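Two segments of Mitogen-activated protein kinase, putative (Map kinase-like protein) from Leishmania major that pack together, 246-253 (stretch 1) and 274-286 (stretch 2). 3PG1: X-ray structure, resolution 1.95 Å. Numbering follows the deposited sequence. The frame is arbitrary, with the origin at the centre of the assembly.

Stretch 1 (246-253) IVEVVGTP
Stretch 2 (274-286) LSNVPARAWTAVV

Val 249, on the last turn of a helix that enters stretch 1 and ends at Val 250, forms the apolar centre of the contact. Its side chain (chi1 t) is buried: Val 249 CG1 lies over one face of the Trp 282 ring, 3.4 Å from Trp 282 CH2 and 3.9 Å from the six-membered ring centroid in a CH-pi contact. Both methyls of Val 249 pack against Val 285, with Val 249 CG2 3.9 Å from Val 285 CG1. Trp 282 (chi1 m, chi2 96°) and Val 285 (chi1 t) belong to a weakly bonded helix at about 282-285; the CA-to-CB bond of Trp 282 points sideways, but the end of the side chain comes nearer to stretch 1, and Val 250 CG1 (chi1 m) approaches Trp 282 CZ2 at 4.1 Å. Arg 280, extended in phi/psi (-83/163), ties the backbones together, Arg 280 N donating to Val 249 O at 3.1 Å. Its guanidinium (chi1 m, chi2 -147°, chi3 m) turns one face to Val 249 CG2, and Arg 280 NH1 forms a long salt bridge, 3.9 Å, with Glu 248 OE1. Gly 251 leaves the helix with phi/psi 91/155, a conformation that calls for glycine; Gly 251 CA lies 3.8 Å from Ala 279 CA, where a CB would press tightly on Ala 279 N. The two backbones run antiparallel, Val 249 CA 5.2 Å from Arg 280 CA and Thr 252 CA 5.4 Å from Val 277 CA. Thr 252 N donates to Val 277 O (3.1 Å), and Val 277 N returns a bond to Thr 252 OG1 (2.8 Å), which chi1 m places within reach. Val 277 (chi1 t) also sets Val 277 CG1 4.3 Å from Val 247 CG1. At the polar edge, Thr 252 OG1 and Ser 275 OG (chi1 t) share a 3.0 Å hydrogen bond, and water 1 donates from its oxygen to Pro 278 O (2.5 Å) and Glu 248 O (3.3 Å), bridging two carbonyl oxygens, both acceptors, 4.2 Å apart. Together the stretches bury 587 Å².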

# COMPACT_ATOMS: atom_id res chain seq x y z
N ILE A 246 22.04 0.07 -3.83
CA ILE A 246 21.49 1.41 -3.79
C ILE A 246 22.61 2.44 -3.99
O ILE A 246 22.48 3.35 -4.83
CB ILE A 246 20.73 1.65 -2.44
CG1 ILE A 246 19.42 0.82 -2.37
CG2 ILE A 246 20.48 3.17 -2.22
CD1 ILE A 246 18.65 0.87 -0.91
N VAL A 247 23.68 2.32 -3.18
CA VAL A 247 24.84 3.23 -3.19
C VAL A 247 25.57 3.23 -4.55
O VAL A 247 25.97 4.29 -5.01
CB VAL A 247 25.75 2.96 -1.97
CG1 VAL A 247 27.14 3.57 -2.14
CG2 VAL A 247 25.10 3.48 -0.69
N GLU A 248 25.64 2.08 -5.23
CA GLU A 248 26.20 1.94 -6.57
C GLU A 248 25.50 2.89 -7.54
O GLU A 248 26.13 3.41 -8.44
CB GLU A 248 26.02 0.52 -7.10
CG GLU A 248 27.08 -0.46 -6.68
CD GLU A 248 26.93 -1.85 -7.28
OE1 GLU A 248 25.94 -2.10 -8.00
OE2 GLU A 248 27.79 -2.71 -6.97
N VAL A 249 24.19 3.12 -7.35
CA VAL A 249 23.41 4.00 -8.21
C VAL A 249 23.48 5.44 -7.67
O VAL A 249 23.91 6.33 -8.42
CB VAL A 249 21.95 3.49 -8.39
CG1 VAL A 249 21.01 4.59 -8.90
CG2 VAL A 249 21.90 2.27 -9.31
N VAL A 250 23.09 5.64 -6.40
CA VAL A 250 22.98 6.98 -5.80
C VAL A 250 24.29 7.64 -5.32
O VAL A 250 24.33 8.84 -5.09
CB VAL A 250 21.81 7.12 -4.80
CG1 VAL A 250 20.49 6.59 -5.38
CG2 VAL A 250 22.14 6.44 -3.47
N GLY A 251 25.32 6.88 -5.15
CA GLY A 251 26.57 7.42 -4.64
C GLY A 251 26.62 7.32 -3.14
O GLY A 251 25.58 7.25 -2.46
N THR A 252 27.83 7.29 -2.62
CA THR A 252 28.11 7.13 -1.19
C THR A 252 27.50 8.29 -0.38
O THR A 252 27.87 9.44 -0.61
CB THR A 252 29.63 6.99 -1.00
OG1 THR A 252 30.08 5.84 -1.73
CG2 THR A 252 30.02 6.87 0.47
N PRO A 253 26.58 8.04 0.57
CA PRO A 253 26.06 9.14 1.39
C PRO A 253 27.08 9.56 2.44
O PRO A 253 27.96 8.78 2.77
CB PRO A 253 24.83 8.50 2.06
CG PRO A 253 25.22 7.06 2.21
CD PRO A 253 25.99 6.74 0.96
N LEU A 274 33.59 0.38 4.38
CA LEU A 274 34.39 1.32 3.60
C LEU A 274 33.56 1.61 2.33
O LEU A 274 33.07 0.68 1.69
CB LEU A 274 35.75 0.70 3.24
N SER A 275 33.33 2.90 2.03
CA SER A 275 32.54 3.29 0.87
C SER A 275 33.02 4.62 0.29
O SER A 275 32.97 5.65 0.97
CB SER A 275 31.05 3.34 1.22
OG SER A 275 30.22 3.46 0.08
N ASN A 276 33.53 4.58 -0.94
CA ASN A 276 34.04 5.74 -1.68
C ASN A 276 33.67 5.48 -3.14
O ASN A 276 34.52 5.21 -4.00
CB ASN A 276 35.56 5.90 -1.49
CG ASN A 276 36.11 7.28 -1.80
OD1 ASN A 276 35.62 8.01 -2.68
ND2 ASN A 276 37.17 7.66 -1.10
N VAL A 277 32.35 5.50 -3.41
CA VAL A 277 31.77 5.18 -4.70
C VAL A 277 31.05 6.41 -5.30
O VAL A 277 30.22 7.02 -4.63
CB VAL A 277 30.86 3.92 -4.53
CG1 VAL A 277 29.75 3.83 -5.57
CG2 VAL A 277 31.69 2.64 -4.51
N PRO A 278 31.38 6.78 -6.56
CA PRO A 278 30.69 7.92 -7.18
C PRO A 278 29.28 7.53 -7.66
O PRO A 278 29.02 6.35 -7.92
CB PRO A 278 31.60 8.28 -8.36
CG PRO A 278 32.27 7.01 -8.72
CD PRO A 278 32.35 6.15 -7.50
N ALA A 279 28.38 8.52 -7.79
CA ALA A 279 27.03 8.25 -8.31
C ALA A 279 27.18 7.83 -9.79
O ALA A 279 28.12 8.30 -10.48
CB ALA A 279 26.17 9.50 -8.20
N ARG A 280 26.30 6.93 -10.28
CA ARG A 280 26.36 6.52 -11.69
C ARG A 280 25.61 7.55 -12.51
O ARG A 280 24.84 8.35 -11.95
CB ARG A 280 25.78 5.11 -11.93
CG ARG A 280 26.65 3.98 -11.38
CD ARG A 280 26.62 2.70 -12.19
NE ARG A 280 25.27 2.16 -12.43
CZ ARG A 280 24.79 1.07 -11.84
NH1 ARG A 280 25.51 0.40 -10.95
NH2 ARG A 280 23.57 0.64 -12.14
N ALA A 281 25.84 7.57 -13.85
CA ALA A 281 25.07 8.46 -14.71
C ALA A 281 23.67 7.83 -14.72
O ALA A 281 23.54 6.60 -14.82
CB ALA A 281 25.65 8.50 -16.13
N TRP A 282 22.64 8.65 -14.53
CA TRP A 282 21.27 8.14 -14.49
C TRP A 282 20.83 7.52 -15.83
O TRP A 282 20.14 6.49 -15.81
CB TRP A 282 20.31 9.17 -13.91
CG TRP A 282 20.39 9.24 -12.41
CD1 TRP A 282 21.12 10.12 -11.67
CD2 TRP A 282 19.79 8.32 -11.48
NE1 TRP A 282 20.99 9.84 -10.33
CE2 TRP A 282 20.14 8.76 -10.18
CE3 TRP A 282 18.91 7.24 -11.61
CZ2 TRP A 282 19.64 8.16 -9.04
CZ3 TRP A 282 18.40 6.66 -10.47
CH2 TRP A 282 18.75 7.13 -9.20
N THR A 283 21.36 8.05 -16.97
CA THR A 283 21.12 7.54 -18.34
C THR A 283 21.46 6.04 -18.46
O THR A 283 20.86 5.33 -19.25
CB THR A 283 21.90 8.37 -19.39
OG1 THR A 283 23.27 8.43 -19.00
CG2 THR A 283 21.37 9.76 -19.56
N ALA A 284 22.41 5.56 -17.65
CA ALA A 284 22.85 4.17 -17.60
C ALA A 284 21.95 3.28 -16.72
O ALA A 284 21.81 2.08 -16.99
CB ALA A 284 24.28 4.12 -17.08
N VAL A 285 21.38 3.86 -15.65
CA VAL A 285 20.50 3.16 -14.71
C VAL A 285 19.10 2.94 -15.34
O VAL A 285 18.50 1.87 -15.17
CB VAL A 285 20.37 3.95 -13.37
CG1 VAL A 285 19.60 3.14 -12.34
CG2 VAL A 285 21.73 4.38 -12.81
N VAL A 286 18.55 3.99 -15.97
CA VAL A 286 17.21 3.94 -16.57
C VAL A 286 17.36 4.42 -18.03
O VAL A 286 17.01 5.57 -18.35
CB VAL A 286 16.19 4.78 -15.71
CG1 VAL A 286 14.76 4.41 -16.09
CG2 VAL A 286 16.40 4.55 -14.21
O HOH W 1 29.36 4.02 -8.73